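PDB 3GCE: ferredoxin component of carbazole 1,9a-dioxygenase from Nocardioides aromaticivorans, which probably passes electrons through a Rieske [2Fe-2S] cluster to the terminal oxygenase component of carbazole 1,9a-dioxygenase. Local coordinates for residues A15-L20 and D42-I47; E34-R39 and F79-G84. All blocks are in the same frame, centred on the assembly; numbering follows the deposited sequence.

How the contacts relate
The three-stranded antiparallel sheet 26-30, 33-40, 43-48 takes part in both contacts, an example of one sheet joining the other layers of a small all-beta protein. Contact 1 packs D42 and the start of strand 43-48 against the 3-10 turn that follows strand 12-16 of a second sheet, and contact 2 packs the middle strand 33-40 against the turn after strand 78-80 of the cluster-bearing sheet. Their centres are 11 Å apart, and backbone pairing joins them directly, Y45 N lying 2.9 Å from V38 O and I47 O 2.8 Å from M36 N. Contact 1 is remote from the cluster; in contact 2 the M36 side chain is about 11 Å from it.

Contact 1. Residues A15-L20 and D42-I47; sequences ATLDQL and DSVYAI
L17 and D42 have the nearest CA atoms of the two segments, 8.2 Å apart, where the end of one strand turns past the start of another. Strand 12-16 finishes at T16 and runs into a short 3-10 turn at 17-19, while D42 leads into strand 43-48. Inside the turn, Q19 N bonds to T16 O at 2.9 Å and L20 N to L17 O at 3.1 Å. The carbonyl OE1 of Q19 folds back to accept from T16 N at 2.9 Å; this bond is nearly straight at the hydrogen (171°), although the donor stands above the amide plane.

Across the gap the contact is almost entirely the work of L17. Its CB points toward the strand, and CG anti to the backbone N (chi1 -173°) places CD1 against V44 CG2 at 3.4 Å, tight for two methyl carbons. The leucine and the valine lie alongside each other, running opposite ways. The other branch, CD2, lies 4.2 Å from D42 OD1, a loose contact of methyl with carboxylate at the more exposed margin. R39, from the neighbouring strand, hydrogen-bonds L20 O and makes a long, weak ion pair with D42, so one arginine spans both segments. V102 touches both L17 and V44, while I107 lies against V44 and L20, so that the same apolar layer includes both sheets.

L17 thus closes the margin where the two sheets meet, and V44 also touches V100 of the other sheet, an arrangement consistent with the beta-sandwich base of the Rieske fold, away from its cluster-binding subdomain.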
ATOM      1  N   ALA A  15       1.915  -0.938 -12.739  1.00 16.35           N
ATOM      2  CA  ALA A  15       1.714   0.348 -13.377  1.00 18.93           C
ATOM      3  C   ALA A  15       3.057   0.988 -13.679  1.00 19.88           C
ATOM      4  O   ALA A  15       4.097   0.512 -13.216  1.00 19.14           O
ATOM      5  CB  ALA A  15       0.885   1.270 -12.454  1.00 19.23           C
ATOM      6  N   THR A  16       3.019   2.067 -14.457  1.00 21.94           N
ATOM      7  CA  THR A  16       4.149   2.956 -14.660  1.00 24.28           C
ATOM      8  C   THR A  16       4.094   4.042 -13.576  1.00 25.38           C
ATOM      9  O   THR A  16       3.001   4.466 -13.167  1.00 25.57           O
ATOM     10  CB  THR A  16       4.053   3.611 -16.067  1.00 25.24           C
ATOM     11  OG1 THR A  16       3.761   2.604 -17.036  1.00 28.89           O
ATOM     12  CG2 THR A  16       5.318   4.242 -16.453  1.00 24.97           C
ATOM     13  N   LEU A  17       5.259   4.485 -13.102  1.00 26.37           N
ATOM     14  CA  LEU A  17       5.343   5.418 -11.988  1.00 28.18           C
ATOM     15  C   LEU A  17       4.445   6.643 -12.159  1.00 29.68           C
ATOM     16  O   LEU A  17       3.744   7.037 -11.220  1.00 29.56           O
ATOM     17  CB  LEU A  17       6.790   5.855 -11.739  1.00 28.11           C
ATOM     18  CG  LEU A  17       7.086   6.701 -10.503  1.00 28.02           C
ATOM     19  CD1 LEU A  17       6.968   5.878  -9.248  1.00 26.91           C
ATOM     20  CD2 LEU A  17       8.467   7.334 -10.594  1.00 28.56           C
ATOM     21  N   ASP A  18       4.442   7.241 -13.349  1.00 31.16           N
ATOM     22  CA  ASP A  18       3.668   8.476 -13.514  1.00 32.63           C
ATOM     23  C   ASP A  18       2.203   8.236 -13.855  1.00 32.40           C
ATOM     24  O   ASP A  18       1.437   9.193 -14.028  1.00 32.91           O
ATOM     25  CB  ASP A  18       4.330   9.428 -14.500  1.00 33.80           C
ATOM     26  CG  ASP A  18       4.843   8.726 -15.722  1.00 36.47           C
ATOM     27  OD1 ASP A  18       4.052   7.982 -16.356  1.00 39.36           O
ATOM     28  OD2 ASP A  18       6.045   8.922 -16.033  1.00 39.94           O
ATOM     29  N   GLN A  19       1.799   6.969 -13.920  1.00 31.51           N
ATOM     30  CA  GLN A  19       0.378   6.641 -13.956  1.00 31.08           C
ATOM     31  C   GLN A  19      -0.212   6.768 -12.559  1.00 30.25           C
ATOM     32  O   GLN A  19      -1.428   6.816 -12.401  1.00 29.39           O
ATOM     33  CB  GLN A  19       0.125   5.235 -14.483  1.00 31.38           C
ATOM     34  CG  GLN A  19       0.404   5.036 -15.964  1.00 32.32           C
ATOM     35  CD  GLN A  19       0.204   3.584 -16.394  1.00 33.26           C
ATOM     36  OE1 GLN A  19       0.365   2.653 -15.593  1.00 31.19           O
ATOM     37  NE2 GLN A  19      -0.154   3.386 -17.671  1.00 37.34           N
ATOM     38  N   LEU A  20       0.661   6.821 -11.550  1.00 29.35           N
ATOM     39  CA  LEU A  20       0.229   7.006 -10.164  1.00 28.43           C
ATOM     40  C   LEU A  20       0.386   8.450  -9.730  1.00 27.61           C
ATOM     41  O   LEU A  20       1.504   9.000  -9.730  1.00 27.25           O
ATOM     42  CB  LEU A  20       1.030   6.094  -9.222  1.00 28.24           C
ATOM     43  CG  LEU A  20       0.499   4.710  -8.854  1.00 28.84           C
ATOM     44  CD1 LEU A  20       0.201   3.853 -10.075  1.00 30.37           C
ATOM     45  CD2 LEU A  20       1.496   4.020  -7.931  1.00 28.48           C
ATOM     46  N   ASP A  42       9.362  10.280  -5.175  1.00 23.56           N
ATOM     47  CA  ASP A  42       9.656   9.242  -6.155  1.00 23.94           C
ATOM     48  C   ASP A  42       9.661   7.839  -5.542  1.00 22.60           C
ATOM     49  O   ASP A  42       9.982   6.852  -6.229  1.00 22.68           O
ATOM     50  CB  ASP A  42      10.996   9.513  -6.836  1.00 24.97           C
ATOM     51  CG  ASP A  42      10.930  10.705  -7.773  1.00 27.91           C
ATOM     52  OD1 ASP A  42      10.037  10.718  -8.656  1.00 31.34           O
ATOM     53  OD2 ASP A  42      11.764  11.621  -7.604  1.00 34.13           O
ATOM     54  N   SER A  43       9.308   7.744  -4.263  1.00 20.16           N
ATOM     55  CA  SER A  43       9.274   6.430  -3.615  1.00 18.53           C
ATOM     56  C   SER A  43       7.918   5.785  -3.837  1.00 16.68           C
ATOM     57  O   SER A  43       6.914   6.478  -3.996  1.00 16.02           O
ATOM     58  CB  SER A  43       9.560   6.558  -2.136  1.00 18.51           C
ATOM     59  OG  SER A  43      10.830   7.131  -1.936  1.00 20.52           O
ATOM     60  N   VAL A  44       7.904   4.458  -3.886  1.00 15.38           N
ATOM     61  CA  VAL A  44       6.650   3.710  -4.013  1.00 14.66           C
ATOM     62  C   VAL A  44       6.625   2.717  -2.856  1.00 13.79           C
ATOM     63  O   VAL A  44       7.656   2.058  -2.566  1.00 12.31           O
ATOM     64  CB  VAL A  44       6.585   2.936  -5.351  1.00 14.93           C
ATOM     65  CG1 VAL A  44       5.253   2.190  -5.499  1.00 15.14           C
ATOM     66  CG2 VAL A  44       6.795   3.894  -6.521  1.00 16.01           C
ATOM     67  N   TYR A  45       5.462   2.616  -2.212  1.00 12.25           N
ATOM     68  CA  TYR A  45       5.260   1.700  -1.087  1.00 12.59           C
ATOM     69  C   TYR A  45       4.110   0.774  -1.397  1.00 11.46           C
ATOM     70  O   TYR A  45       3.188   1.153  -2.121  1.00 11.91           O
ATOM     71  CB  TYR A  45       4.922   2.498   0.181  1.00 12.73           C
ATOM     72  CG  TYR A  45       5.978   3.511   0.477  1.00 15.32           C
ATOM     73  CD1 TYR A  45       7.184   3.119   1.022  1.00 14.60           C
ATOM     74  CD2 TYR A  45       5.792   4.856   0.171  1.00 17.66           C
ATOM     75  CE1 TYR A  45       8.184   4.029   1.275  1.00 18.72           C
ATOM     76  CE2 TYR A  45       6.809   5.796   0.443  1.00 20.16           C
ATOM     77  CZ  TYR A  45       7.987   5.357   1.006  1.00 17.94           C
ATOM     78  OH  TYR A  45       9.001   6.236   1.286  1.00 21.56           O
ATOM     79  N   ALA A  46       4.150  -0.433  -0.843  1.00 11.21           N
ATOM     80  CA  ALA A  46       3.104  -1.425  -1.130  1.00 10.64           C
ATOM     81  C   ALA A  46       2.834  -2.241   0.119  1.00 11.23           C
ATOM     82  O   ALA A  46       3.772  -2.751   0.741  1.00 10.72           O
ATOM     83  CB  ALA A  46       3.552  -2.339  -2.269  1.00 10.28           C
ATOM     84  N   ILE A  47       1.557  -2.360   0.495  1.00 10.65           N
ATOM     85  CA  ILE A  47       1.165  -3.212   1.629  1.00 10.42           C
ATOM     86  C   ILE A  47      -0.125  -3.904   1.252  1.00 10.62           C
ATOM     87  O   ILE A  47      -0.763  -3.522   0.276  1.00 10.23           O
ATOM     88  CB  ILE A  47       1.017  -2.432   2.998  1.00  9.88           C
ATOM     89  CG1 ILE A  47      -0.032  -1.298   2.902  1.00 12.40           C
ATOM     90  CG2 ILE A  47       2.378  -1.881   3.421  1.00  8.83           C
ATOM     91  CD1 ILE A  47      -0.516  -0.759   4.299  1.00 11.60           C
TER

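Contact 2. Residues E34-R39 and F79-G84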
ATOM      1  N   GLU A  34      -4.530  -8.775  -2.907  1.00 21.84           N
ATOM      2  CA  GLU A  34      -4.846  -7.400  -3.214  1.00 20.39           C
ATOM      3  C   GLU A  34      -3.867  -6.508  -2.463  1.00 17.83           C
ATOM      4  O   GLU A  34      -3.705  -6.621  -1.222  1.00 14.92           O
ATOM      5  CB  GLU A  34      -6.281  -7.072  -2.804  1.00 21.61           C
ATOM      6  CG  GLU A  34      -6.860  -5.859  -3.487  1.00 25.07           C
ATOM      7  CD  GLU A  34      -8.313  -5.617  -3.074  1.00 28.88           C
ATOM      8  OE1 GLU A  34      -9.132  -6.575  -3.080  1.00 33.19           O
ATOM      9  OE2 GLU A  34      -8.636  -4.469  -2.734  1.00 31.11           O
ATOM     10  N   VAL A  35      -3.211  -5.635  -3.220  1.00 14.95           N
ATOM     11  CA  VAL A  35      -2.106  -4.846  -2.692  1.00 15.09           C
ATOM     12  C   VAL A  35      -2.299  -3.349  -2.933  1.00 15.19           C
ATOM     13  O   VAL A  35      -2.512  -2.903  -4.071  1.00 15.84           O
ATOM     14  CB  VAL A  35      -0.761  -5.316  -3.298  1.00 15.46           C
ATOM     15  CG1 VAL A  35       0.387  -4.487  -2.760  1.00 14.01           C
ATOM     16  CG2 VAL A  35      -0.534  -6.767  -2.953  1.00 15.46           C
ATOM     17  N   MET A  36      -2.245  -2.583  -1.851  1.00 14.00           N
ATOM     18  CA  MET A  36      -2.334  -1.137  -1.943  1.00 14.86           C
ATOM     19  C   MET A  36      -0.958  -0.600  -2.293  1.00 13.71           C
ATOM     20  O   MET A  36       0.027  -0.932  -1.629  1.00 12.29           O
ATOM     21  CB  MET A  36      -2.802  -0.542  -0.616  1.00 14.98           C
ATOM     22  CG  MET A  36      -3.152   0.957  -0.706  1.00 20.71           C
ATOM     23  SD  MET A  36      -1.863   1.989  -0.030  1.00 36.04           S
ATOM     24  CE  MET A  36      -2.179   1.583   1.642  1.00 29.30           C
ATOM     25  N   VAL A  37      -0.913   0.232  -3.329  1.00 13.46           N
ATOM     26  CA  VAL A  37       0.321   0.848  -3.784  1.00 13.78           C
ATOM     27  C   VAL A  37       0.134   2.359  -3.715  1.00 13.90           C
ATOM     28  O   VAL A  37      -0.927   2.859  -4.089  1.00 13.30           O
ATOM     29  CB  VAL A  37       0.690   0.321  -5.212  1.00 13.84           C
ATOM     30  CG1 VAL A  37       1.885   1.044  -5.801  1.00 14.02           C
ATOM     31  CG2 VAL A  37       1.001  -1.162  -5.117  1.00 12.44           C
ATOM     32  N   VAL A  38       1.145   3.068  -3.189  1.00 13.67           N
ATOM     33  CA  VAL A  38       1.101   4.509  -3.099  1.00 13.92           C
ATOM     34  C   VAL A  38       2.483   5.127  -3.331  1.00 15.47           C
ATOM     35  O   VAL A  38       3.495   4.623  -2.843  1.00 14.96           O
ATOM     36  CB  VAL A  38       0.470   4.961  -1.735  1.00 14.14           C
ATOM     37  CG1 VAL A  38       1.386   4.642  -0.551  1.00 14.95           C
ATOM     38  CG2 VAL A  38       0.082   6.452  -1.767  1.00 12.21           C
ATOM     39  N   ARG A  39       2.509   6.198  -4.119  1.00 16.80           N
ATOM     40  CA  ARG A  39       3.718   6.979  -4.382  1.00 18.99           C
ATOM     41  C   ARG A  39       3.811   8.118  -3.370  1.00 19.46           C
ATOM     42  O   ARG A  39       2.808   8.771  -3.053  1.00 19.32           O
ATOM     43  CB  ARG A  39       3.649   7.633  -5.758  1.00 18.05           C
ATOM     44  CG  ARG A  39       4.052   6.806  -6.955  1.00 22.25           C
ATOM     45  CD  ARG A  39       4.057   7.707  -8.232  1.00 21.15           C
ATOM     46  NE  ARG A  39       5.117   8.727  -8.233  1.00 25.33           N
ATOM     47  CZ  ARG A  39       5.266   9.689  -9.151  1.00 23.99           C
ATOM     48  NH1 ARG A  39       4.413   9.823 -10.162  1.00 22.05           N
ATOM     49  NH2 ARG A  39       6.280  10.533  -9.056  1.00 24.28           N
ATOM     50  N   PHE A  79      -1.907   2.417   9.306  1.00 11.66           N
ATOM     51  CA  PHE A  79      -0.686   1.614   9.106  1.00 11.08           C
ATOM     52  C   PHE A  79       0.429   2.462   8.523  1.00 10.81           C
ATOM     53  O   PHE A  79       0.180   3.397   7.741  1.00 10.41           O
ATOM     54  CB  PHE A  79      -0.944   0.435   8.157  1.00 10.98           C
ATOM     55  CG  PHE A  79      -1.999  -0.528   8.669  1.00 12.51           C
ATOM     56  CD1 PHE A  79      -3.342  -0.354   8.322  1.00 10.34           C
ATOM     57  CD2 PHE A  79      -1.635  -1.648   9.434  1.00 11.74           C
ATOM     58  CE1 PHE A  79      -4.338  -1.249   8.778  1.00 10.05           C
ATOM     59  CE2 PHE A  79      -2.612  -2.538   9.886  1.00 10.40           C
ATOM     60  CZ  PHE A  79      -3.967  -2.337   9.541  1.00 11.23           C
ATOM     61  N   ASP A  80       1.654   2.106   8.881  1.00  9.92           N
ATOM     62  CA  ASP A  80       2.835   2.643   8.231  1.00 10.66           C
ATOM     63  C   ASP A  80       2.953   1.930   6.855  1.00 10.69           C
ATOM     64  O   ASP A  80       3.082   0.710   6.800  1.00 10.99           O
ATOM     65  CB  ASP A  80       4.060   2.374   9.120  1.00 10.73           C
ATOM     66  CG  ASP A  80       5.382   2.667   8.405  1.00 14.87           C
ATOM     67  OD1 ASP A  80       5.405   3.555   7.495  1.00 12.89           O
ATOM     68  OD2 ASP A  80       6.392   1.992   8.753  1.00 15.11           O
ATOM     69  N   VAL A  81       2.915   2.692   5.762  1.00 10.07           N
ATOM     70  CA  VAL A  81       3.035   2.105   4.413  1.00  9.62           C
ATOM     71  C   VAL A  81       4.402   1.534   4.081  1.00 10.05           C
ATOM     72  O   VAL A  81       4.525   0.760   3.125  1.00  9.21           O
ATOM     73  CB  VAL A  81       2.567   3.075   3.299  1.00 10.14           C
ATOM     74  CG1 VAL A  81       1.085   3.434   3.506  1.00 10.41           C
ATOM     75  CG2 VAL A  81       3.438   4.345   3.239  1.00  8.43           C
ATOM     76  N   ARG A  82       5.423   1.917   4.863  1.00 10.03           N
ATOM     77  CA  ARG A  82       6.785   1.408   4.687  1.00 10.66           C
ATOM     78  C   ARG A  82       6.948  -0.027   5.185  1.00 11.38           C
ATOM     79  O   ARG A  82       7.776  -0.804   4.650  1.00 12.46           O
ATOM     80  CB  ARG A  82       7.770   2.292   5.453  1.00 10.95           C
ATOM     81  CG  ARG A  82       7.920   3.692   4.867  1.00 12.91           C
ATOM     82  CD  ARG A  82       8.676   4.595   5.821  1.00 14.42           C
ATOM     83  NE  ARG A  82       7.862   4.926   6.990  1.00 16.35           N
ATOM     84  CZ  ARG A  82       8.223   5.796   7.924  1.00 17.69           C
ATOM     85  NH1 ARG A  82       9.373   6.438   7.814  1.00 18.01           N
ATOM     86  NH2 ARG A  82       7.438   6.019   8.967  1.00 18.01           N
ATOM     87  N   THR A  83       6.149  -0.408   6.186  1.00 10.22           N
ATOM     88  CA  THR A  83       6.397  -1.657   6.921  1.00  9.86           C
ATOM     89  C   THR A  83       5.177  -2.520   7.153  1.00  9.23           C
ATOM     90  O   THR A  83       5.317  -3.723   7.519  1.00  8.54           O
ATOM     91  CB  THR A  83       7.058  -1.379   8.302  1.00  9.72           C
ATOM     92  OG1 THR A  83       6.150  -0.597   9.093  1.00 12.58           O
ATOM     93  CG2 THR A  83       8.422  -0.629   8.139  1.00 11.01           C
ATOM     94  N   GLY A  84       3.995  -1.921   7.004  1.00  9.39           N
ATOM     95  CA  GLY A  84       2.734  -2.593   7.358  1.00  9.86           C
ATOM     96  C   GLY A  84       2.414  -2.524   8.852  1.00 10.50           C
ATOM     97  O   GLY A  84       1.458  -3.141   9.309  1.00 10.45           O
TER
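In the Rieske fold a smaller cluster-binding subdomain rests on a larger beta base, and M36, V38 and V81 meet at this junction. Strand 33-40 supplies the base side; the turn following strand 78-80 supplies the other, with the CA atoms of V38 and V81 8.1 Å apart. CG1 of V81 lies 4.2 Å from both M36 CE and V38 CG1, and CG2 of V81 is almost as near V38 CG1, at 4.3 Å. The methionine chain bends at chi2 (-102°) and chi3 (-73°), bringing its terminal methyl to V81, whose side chain it crosses at about a right angle. I70 and Y45 also touch V81, and I70 reaches M36 as well.

Behind V81 the turn is organised by D80. Its OD1 accepts from R82 N at 3.1 Å, forming an Asx turn, and from R82 NE at 2.9 Å in a salt bridge lying in the guanidinium plane. These two donors reach the oxygen from opposite faces of the carboxylate. OD2 takes the hydroxyl of T83 at 2.6 Å, while G84 N bonds to D80 O.

The chemistry thus divides between the two sides of the turn: a buried, purely apolar contact faces the base, and a charged network ties the turn to itself, its bonds constraining the turn that carries V81. Gathering both carboxylate oxygens into these bonds would be expected to favour the ionised form of D80.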